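Local coordinates for GRMZM2G135359 pseudokinase (Zea mays, PDB 6CPY), which forms the kinase-like domain of a membrane-bound receptor-like pseudokinase and may bind ATP, though kinase activity is doubtful, at residues E36-N46 with Y57-I67; T27-L37 with L106-T117. One frame throughout, in Å; residues are numbered along the deposited sequence.

Contact 1 (E36-N46 with Y57-I67); sequences ELETACEDFSN and YKGTLSSGVEI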
# COMPACT_ATOMS: atom_id res chain seq x y z
N GLU A 36 6.70 10.70 -23.72
CA GLU A 36 6.85 9.25 -23.49
C GLU A 36 5.65 8.64 -22.74
O GLU A 36 5.19 7.54 -23.06
CB GLU A 36 8.15 8.96 -22.73
CG GLU A 36 8.47 7.47 -22.60
CD GLU A 36 9.84 7.18 -22.00
OE1 GLU A 36 10.53 8.13 -21.57
OE2 GLU A 36 10.24 5.99 -21.96
N LEU A 37 5.16 9.35 -21.73
CA LEU A 37 4.00 8.87 -20.97
C LEU A 37 2.70 8.94 -21.75
O LEU A 37 1.82 8.08 -21.58
CB LEU A 37 3.90 9.64 -19.65
CG LEU A 37 5.01 9.23 -18.67
CD1 LEU A 37 4.84 9.96 -17.35
CD2 LEU A 37 5.02 7.72 -18.44
N GLU A 38 2.57 9.95 -22.61
CA GLU A 38 1.42 10.04 -23.51
C GLU A 38 1.34 8.79 -24.37
O GLU A 38 0.28 8.20 -24.50
CB GLU A 38 1.53 11.27 -24.42
CG GLU A 38 1.34 12.61 -23.72
CD GLU A 38 1.87 13.77 -24.54
OE1 GLU A 38 1.99 13.62 -25.78
OE2 GLU A 38 2.19 14.83 -23.96
N THR A 39 2.47 8.40 -24.95
CA THR A 39 2.56 7.18 -25.74
C THR A 39 2.26 5.96 -24.86
O THR A 39 1.41 5.12 -25.18
CB THR A 39 3.95 7.04 -26.39
OG1 THR A 39 4.21 8.19 -27.21
CG2 THR A 39 4.03 5.77 -27.24
N ALA A 40 2.96 5.88 -23.73
CA ALA A 40 2.82 4.73 -22.83
C ALA A 40 1.39 4.52 -22.33
O ALA A 40 0.95 3.37 -22.20
CB ALA A 40 3.76 4.87 -21.65
N CYS A 41 0.67 5.60 -22.06
CA CYS A 41 -0.69 5.53 -21.52
C CYS A 41 -1.80 5.85 -22.52
O CYS A 41 -2.91 6.15 -22.10
CB CYS A 41 -0.84 6.47 -20.33
SG CYS A 41 0.41 6.23 -19.06
N GLU A 42 -1.51 5.79 -23.82
CA GLU A 42 -2.51 6.09 -24.85
C GLU A 42 -3.20 7.42 -24.56
O GLU A 42 -4.43 7.49 -24.53
CB GLU A 42 -3.56 4.97 -24.95
CG GLU A 42 -3.00 3.57 -25.12
CD GLU A 42 -2.71 3.21 -26.56
OE1 GLU A 42 -2.38 4.12 -27.36
OE2 GLU A 42 -2.82 2.01 -26.89
N ASP A 43 -2.41 8.46 -24.33
CA ASP A 43 -2.91 9.78 -23.95
C ASP A 43 -3.88 9.73 -22.75
O ASP A 43 -4.88 10.45 -22.71
CB ASP A 43 -3.55 10.48 -25.16
CG ASP A 43 -2.52 10.91 -26.20
OD1 ASP A 43 -1.59 11.68 -25.84
OD2 ASP A 43 -2.63 10.50 -27.38
N PHE A 44 -3.57 8.88 -21.77
CA PHE A 44 -4.32 8.81 -20.51
C PHE A 44 -5.81 8.46 -20.70
O PHE A 44 -6.69 9.04 -20.06
CB PHE A 44 -4.12 10.11 -19.72
CG PHE A 44 -2.67 10.50 -19.59
CD1 PHE A 44 -1.83 9.84 -18.70
CD2 PHE A 44 -2.13 11.49 -20.39
CE1 PHE A 44 -0.48 10.17 -18.60
CE2 PHE A 44 -0.78 11.83 -20.30
CZ PHE A 44 0.04 11.17 -19.41
N SER A 45 -6.07 7.47 -21.54
CA SER A 45 -7.43 7.03 -21.88
C SER A 45 -7.84 5.73 -21.19
O SER A 45 -8.98 5.30 -21.32
CB SER A 45 -7.56 6.85 -23.40
OG SER A 45 -6.61 5.94 -23.90
N ASN A 46 -6.93 5.12 -20.44
CA ASN A 46 -7.19 3.82 -19.83
C ASN A 46 -7.12 3.93 -18.30
O ASN A 46 -6.04 3.88 -17.72
CB ASN A 46 -6.16 2.81 -20.36
CG ASN A 46 -6.51 1.38 -20.02
OD1 ASN A 46 -7.55 1.10 -19.42
ND2 ASN A 46 -5.62 0.46 -20.39
N TYR A 57 -3.87 5.83 -14.10
CA TYR A 57 -3.91 5.46 -15.51
C TYR A 57 -3.02 4.28 -15.78
O TYR A 57 -1.93 4.14 -15.21
CB TYR A 57 -3.48 6.63 -16.38
CG TYR A 57 -4.41 7.81 -16.31
CD1 TYR A 57 -5.65 7.77 -16.93
CD2 TYR A 57 -4.05 8.96 -15.61
CE1 TYR A 57 -6.52 8.85 -16.86
CE2 TYR A 57 -4.91 10.05 -15.54
CZ TYR A 57 -6.14 9.98 -16.17
OH TYR A 57 -7.02 11.03 -16.11
N LYS A 58 -3.47 3.42 -16.68
CA LYS A 58 -2.69 2.27 -17.10
C LYS A 58 -1.81 2.68 -18.27
O LYS A 58 -2.24 3.39 -19.18
CB LYS A 58 -3.62 1.13 -17.53
CG LYS A 58 -2.92 -0.09 -18.09
CD LYS A 58 -2.15 -0.85 -17.01
CE LYS A 58 -1.20 -1.86 -17.61
NZ LYS A 58 -1.89 -2.87 -18.45
N GLY A 59 -0.56 2.23 -18.24
CA GLY A 59 0.30 2.35 -19.39
C GLY A 59 1.27 1.19 -19.53
O GLY A 59 1.31 0.29 -18.69
N THR A 60 2.04 1.23 -20.61
CA THR A 60 3.12 0.29 -20.86
C THR A 60 4.28 1.05 -21.46
O THR A 60 4.14 1.69 -22.51
CB THR A 60 2.70 -0.83 -21.84
OG1 THR A 60 1.49 -1.42 -21.38
CG2 THR A 60 3.78 -1.91 -21.93
N LEU A 61 5.43 1.00 -20.79
CA LEU A 61 6.63 1.65 -21.28
C LEU A 61 7.18 0.90 -22.49
O LEU A 61 6.82 -0.25 -22.72
CB LEU A 61 7.69 1.73 -20.16
CG LEU A 61 7.32 2.58 -18.95
CD1 LEU A 61 8.36 2.42 -17.86
CD2 LEU A 61 7.16 4.05 -19.34
N SER A 62 8.03 1.56 -23.27
CA SER A 62 8.58 0.94 -24.49
C SER A 62 9.39 -0.33 -24.18
O SER A 62 9.52 -1.21 -25.03
CB SER A 62 9.42 1.95 -25.29
OG SER A 62 10.58 2.32 -24.57
N SER A 63 9.89 -0.44 -22.95
CA SER A 63 10.53 -1.66 -22.45
C SER A 63 9.59 -2.87 -22.30
O SER A 63 10.07 -4.00 -22.13
CB SER A 63 11.14 -1.39 -21.08
OG SER A 63 10.13 -1.03 -20.14
N GLY A 64 8.28 -2.63 -22.31
CA GLY A 64 7.28 -3.66 -22.03
C GLY A 64 6.79 -3.66 -20.59
O GLY A 64 5.85 -4.37 -20.25
N VAL A 65 7.43 -2.86 -19.73
CA VAL A 65 7.05 -2.80 -18.32
C VAL A 65 5.71 -2.08 -18.18
O VAL A 65 5.57 -0.95 -18.63
CB VAL A 65 8.13 -2.09 -17.48
CG1 VAL A 65 7.62 -1.83 -16.07
CG2 VAL A 65 9.41 -2.93 -17.45
N GLU A 66 4.74 -2.74 -17.57
CA GLU A 66 3.44 -2.15 -17.33
C GLU A 66 3.52 -1.21 -16.13
O GLU A 66 4.24 -1.49 -15.16
CB GLU A 66 2.39 -3.23 -17.13
CG GLU A 66 2.13 -4.03 -18.40
CD GLU A 66 1.11 -5.13 -18.19
OE1 GLU A 66 -0.11 -4.87 -18.23
OE2 GLU A 66 1.55 -6.27 -17.95
N ILE A 67 2.79 -0.11 -16.20
CA ILE A 67 2.86 0.94 -15.18
C ILE A 67 1.48 1.41 -14.78
O ILE A 67 0.51 1.33 -15.54
CB ILE A 67 3.69 2.16 -15.67
CG1 ILE A 67 3.14 2.73 -16.98
CG2 ILE A 67 5.15 1.77 -15.84
CD1 ILE A 67 3.86 3.97 -17.48
O HOH W 1 8.42 4.37 -22.75
O HOH W 2 -4.20 5.50 -19.82
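Leu37 and Ala40, on the helix, meet Leu61 and Ile67 in a small apolar patch. The CD1 methyl of Ile67 lies 4.0 Å from Leu37 CD2, the two side chains crossing obliquely. It gets there because CG1 of Ile67 stands between the backbone N and the carbonyl carbon (chi1 56°). Ala40 CB is 4.2 Å from Leu61 CD2, and so small a side chain lets the helix end settle close to the strand. Gly59 suits its place against the helix end: Cys41 SG is 3.9 Å from its CA, and any CB there would collide with that sulfur and with Ala40 O.

Past the helix end, Phe44 turns its ring edge toward the face of Tyr57, a T-shaped pair with planes at 66°, while Phe44 CB makes a CH-pi contact 3.9 Å from the Tyr57 ring centroid. With an alanine in place of Tyr57 the face under Phe44 would be gone, which would probably open a gap there and leave the Phe44 ring freer to turn.

Around this lie the polar links. Thr60 N donates to Ala40 O (2.9 Å), approaching from well above the carbonyl plane, and Lys58 N makes an almost straight bond to Asn46 O (2.8 Å, 177°). The Asn46 amide runs alongside the aliphatic start of Lys58, whose NZ forms a salt bridge with Glu66 OE1 (2.7 Å). A water joins Glu36 OE2 to Ser62 N. A Schellman motif, with Glu42 at positive phi, ends the helix and leads the chain back to the strand, where Asn46 pairs with Lys58.

The contact thus sets helix 34-40 crosswise to strand 54-60 in the N-terminal lobe of the kinase fold; Leu37 and Ile67 also pack on Val121 of strand 117-123, and Cys41 on Val69 of strand 66-72.

Contact 2 (T27-L37 with L106-T117); sequences TGVPSLKRSEL and LLGYCEEEHPFT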
# COMPACT_ATOMS: atom_id res chain seq x y z
N THR A 27 16.77 13.75 -7.29
CA THR A 27 16.44 12.41 -6.79
C THR A 27 17.01 11.29 -7.68
O THR A 27 17.53 11.57 -8.76
CB THR A 27 14.91 12.24 -6.63
OG1 THR A 27 14.64 11.00 -5.97
CG2 THR A 27 14.22 12.25 -7.99
N GLY A 28 16.89 10.04 -7.22
CA GLY A 28 17.48 8.86 -7.90
C GLY A 28 16.56 7.88 -8.63
O GLY A 28 16.90 6.70 -8.75
N VAL A 29 15.40 8.34 -9.10
CA VAL A 29 14.55 7.58 -10.04
C VAL A 29 14.38 8.45 -11.29
O VAL A 29 14.44 9.66 -11.19
CB VAL A 29 13.16 7.21 -9.45
CG1 VAL A 29 13.31 6.52 -8.10
CG2 VAL A 29 12.24 8.42 -9.33
N PRO A 30 14.13 7.83 -12.46
CA PRO A 30 14.17 8.66 -13.66
C PRO A 30 13.03 9.65 -13.84
O PRO A 30 11.87 9.38 -13.48
CB PRO A 30 14.15 7.63 -14.80
CG PRO A 30 13.48 6.44 -14.22
CD PRO A 30 13.91 6.41 -12.78
N SER A 31 13.37 10.80 -14.42
CA SER A 31 12.39 11.72 -14.96
C SER A 31 11.97 11.21 -16.33
O SER A 31 12.81 10.85 -17.16
CB SER A 31 13.01 13.12 -15.08
OG SER A 31 12.11 14.03 -15.66
N LEU A 32 10.67 11.17 -16.57
CA LEU A 32 10.14 10.77 -17.86
C LEU A 32 9.54 11.97 -18.57
O LEU A 32 8.93 12.83 -17.94
CB LEU A 32 9.10 9.67 -17.69
CG LEU A 32 9.69 8.37 -17.13
CD1 LEU A 32 8.60 7.45 -16.61
CD2 LEU A 32 10.53 7.67 -18.19
N LYS A 33 9.73 12.04 -19.88
CA LYS A 33 9.09 13.10 -20.67
C LYS A 33 7.60 12.88 -20.73
O LYS A 33 7.15 11.74 -20.81
CB LYS A 33 9.66 13.11 -22.10
CG LYS A 33 11.13 13.48 -22.16
CD LYS A 33 11.62 13.55 -23.60
CE LYS A 33 12.98 14.21 -23.71
NZ LYS A 33 14.09 13.30 -23.30
N ARG A 34 6.81 13.95 -20.73
CA ARG A 34 5.37 13.77 -20.92
C ARG A 34 5.07 13.04 -22.24
O ARG A 34 4.17 12.21 -22.30
CB ARG A 34 4.59 15.09 -20.87
CG ARG A 34 3.08 14.85 -20.75
CD ARG A 34 2.25 16.07 -21.04
NE ARG A 34 0.89 15.71 -21.46
CZ ARG A 34 -0.15 15.54 -20.65
NH1 ARG A 34 -0.04 15.70 -19.34
NH2 ARG A 34 -1.33 15.22 -21.16
N SER A 35 5.82 13.35 -23.29
CA SER A 35 5.58 12.70 -24.57
C SER A 35 5.70 11.17 -24.46
O SER A 35 4.90 10.44 -25.04
CB SER A 35 6.54 13.22 -25.64
OG SER A 35 7.89 12.98 -25.29
N GLU A 36 6.70 10.70 -23.72
CA GLU A 36 6.85 9.25 -23.49
C GLU A 36 5.65 8.64 -22.74
O GLU A 36 5.19 7.54 -23.06
CB GLU A 36 8.15 8.96 -22.73
CG GLU A 36 8.47 7.47 -22.60
CD GLU A 36 9.84 7.18 -22.00
OE1 GLU A 36 10.53 8.13 -21.57
OE2 GLU A 36 10.24 5.99 -21.96
N LEU A 37 5.16 9.35 -21.73
CA LEU A 37 4.00 8.87 -20.97
C LEU A 37 2.70 8.94 -21.75
O LEU A 37 1.82 8.08 -21.58
CB LEU A 37 3.90 9.64 -19.65
CG LEU A 37 5.01 9.23 -18.67
CD1 LEU A 37 4.84 9.96 -17.35
CD2 LEU A 37 5.02 7.72 -18.44
N LEU A 106 8.00 3.01 -6.83
CA LEU A 106 8.10 4.17 -7.70
C LEU A 106 9.15 3.94 -8.78
O LEU A 106 10.34 3.69 -8.47
CB LEU A 106 8.49 5.39 -6.86
CG LEU A 106 8.55 6.73 -7.61
CD1 LEU A 106 7.18 7.16 -8.07
CD2 LEU A 106 9.17 7.77 -6.69
N LEU A 107 8.72 3.98 -10.05
CA LEU A 107 9.59 3.71 -11.20
C LEU A 107 10.03 4.96 -11.97
O LEU A 107 10.91 4.89 -12.83
CB LEU A 107 8.87 2.80 -12.19
CG LEU A 107 8.47 1.42 -11.66
CD1 LEU A 107 7.70 0.64 -12.73
CD2 LEU A 107 9.70 0.66 -11.18
N GLY A 108 9.37 6.09 -11.70
CA GLY A 108 9.69 7.34 -12.37
C GLY A 108 8.73 8.44 -12.01
O GLY A 108 7.81 8.25 -11.21
N TYR A 109 8.96 9.62 -12.57
CA TYR A 109 8.06 10.74 -12.32
C TYR A 109 8.05 11.63 -13.55
O TYR A 109 8.94 11.53 -14.39
CB TYR A 109 8.46 11.51 -11.08
CG TYR A 109 9.76 12.26 -11.22
CD1 TYR A 109 10.97 11.65 -10.94
CD2 TYR A 109 9.78 13.57 -11.68
CE1 TYR A 109 12.17 12.32 -11.09
CE2 TYR A 109 10.98 14.26 -11.84
CZ TYR A 109 12.16 13.62 -11.53
OH TYR A 109 13.36 14.28 -11.67
N CYS A 110 7.03 12.47 -13.68
CA CYS A 110 6.99 13.43 -14.79
C CYS A 110 6.35 14.72 -14.32
O CYS A 110 5.21 14.75 -13.83
CB CYS A 110 6.25 12.85 -15.99
SG CYS A 110 5.93 14.05 -17.31
N GLU A 111 7.14 15.78 -14.45
CA GLU A 111 6.69 17.13 -14.26
C GLU A 111 6.83 17.79 -15.62
O GLU A 111 7.90 17.75 -16.24
CB GLU A 111 7.61 17.91 -13.33
CG GLU A 111 7.76 17.36 -11.94
CD GLU A 111 8.28 18.43 -11.01
OE1 GLU A 111 7.45 19.05 -10.33
OE2 GLU A 111 9.50 18.70 -11.01
N GLU A 112 5.75 18.40 -16.07
CA GLU A 112 5.74 19.12 -17.34
C GLU A 112 4.78 20.26 -17.14
O GLU A 112 3.76 20.09 -16.48
CB GLU A 112 5.31 18.21 -18.50
CG GLU A 112 5.01 18.91 -19.82
CD GLU A 112 6.19 19.67 -20.37
OE1 GLU A 112 7.28 19.06 -20.51
OE2 GLU A 112 6.04 20.88 -20.67
N GLU A 113 5.12 21.43 -17.69
CA GLU A 113 4.28 22.62 -17.52
C GLU A 113 3.26 22.78 -18.63
O GLU A 113 2.23 23.40 -18.41
CB GLU A 113 5.15 23.89 -17.45
CG GLU A 113 6.06 23.96 -16.23
CD GLU A 113 5.29 23.76 -14.92
OE1 GLU A 113 4.27 24.45 -14.70
OE2 GLU A 113 5.72 22.89 -14.13
N HIS A 114 3.55 22.23 -19.81
CA HIS A 114 2.68 22.41 -20.98
C HIS A 114 2.32 21.10 -21.68
O HIS A 114 3.14 20.56 -22.42
CB HIS A 114 3.38 23.35 -21.98
CG HIS A 114 3.97 24.57 -21.34
ND1 HIS A 114 5.32 24.76 -21.20
CD2 HIS A 114 3.38 25.66 -20.79
CE1 HIS A 114 5.55 25.91 -20.59
NE2 HIS A 114 4.38 26.47 -20.33
N PRO A 115 1.11 20.57 -21.45
CA PRO A 115 0.15 21.07 -20.48
C PRO A 115 0.52 20.65 -19.06
O PRO A 115 1.45 19.85 -18.88
CB PRO A 115 -1.15 20.38 -20.89
CG PRO A 115 -0.70 19.09 -21.47
CD PRO A 115 0.60 19.38 -22.16
N PHE A 116 -0.20 21.17 -18.08
CA PHE A 116 0.22 20.99 -16.69
C PHE A 116 0.15 19.51 -16.30
O PHE A 116 -0.89 18.87 -16.45
CB PHE A 116 -0.63 21.82 -15.74
CG PHE A 116 -0.15 21.75 -14.33
CD1 PHE A 116 0.94 22.49 -13.93
CD2 PHE A 116 -0.75 20.89 -13.43
CE1 PHE A 116 1.42 22.40 -12.63
CE2 PHE A 116 -0.28 20.80 -12.12
CZ PHE A 116 0.80 21.55 -11.73
N THR A 117 1.28 18.99 -15.81
CA THR A 117 1.43 17.57 -15.51
C THR A 117 2.20 17.39 -14.21
O THR A 117 3.30 17.91 -14.06
CB THR A 117 2.24 16.87 -16.62
OG1 THR A 117 1.69 17.20 -17.90
CG2 THR A 117 2.25 15.35 -16.43
O HOH W 3 8.04 16.50 -20.35
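Ser31 and Tyr109 pair in a single beta bridge, through which the extended chain ahead of helix 34-40 runs alongside strand 106-112, the outermost strand on this side of the kinase N-lobe sheet. Tyr109 N donates to Pro30 O (3.1 Å), and Leu32 N to Tyr109 O (2.8 Å). Tyr109 CG stands between the backbone N and the carbonyl carbon (chi1 68°), which lays one ring face under Ser31 CA, a CH-pi contact 4.0 Å from the ring centroid. The beta-branched Val29 sends CG2 to the edge of the same ring, 3.8 Å from Tyr109 CD1, and also against Leu106 CD2. Gly108 lets the chains close in, since a CB would run into Leu32 CD1.

Farther along, Cys110 packs under the helix start: its CB is 3.5 Å from Leu37 CD1, tighter than usual for carbons, and its SG lies against Leu32 O and Arg34 N. Lys33 holds the N-cap position, and the extended Arg34 chain crosses to the turn, where Pro115 CG covers one guanidinium face, 3.7 Å from Arg34 CZ. At the guanidinium edge, Arg34 NH1 donates to Thr117 OG1 (2.7 Å, 143°), which sits a little out of the guanidinium plane.

Second-shell bonds help position these groups. A classic beta bulge, Leu107 and Gly108 against Val121, sets the strand's course. Glu38 makes a salt bridge with Arg34 NE, and a water connects Arg34 N to Glu112 OE1. The Thr117 hydroxyl in turn donates a hydrogen bond to Pro115 O, 2.8 Å from Thr117 OG1.

How the contacts relate
The centres of contacts 1 and 2 lie about 12 Å apart, and both sit in the N-terminal lobe, to the same side of the chain's centre. They share Glu36 and Leu37 of helix 34-40 and reach the same antiparallel sheet. Along the chain, segments 27-37 and 36-46 come first, then 57-67 and finally 106-117, so contact 2 closes a longer loop that encloses contact 1. They also touch directly: Phe44 CE2 lies 3.5 Å from Arg34 NH2, and Ile67 CG2 packs on Leu107 CD1. Together they bind the N-terminal extended chain and helix 34-40 to the hairpin of strands 54-60 and 66-72, and to edge strand 106-112.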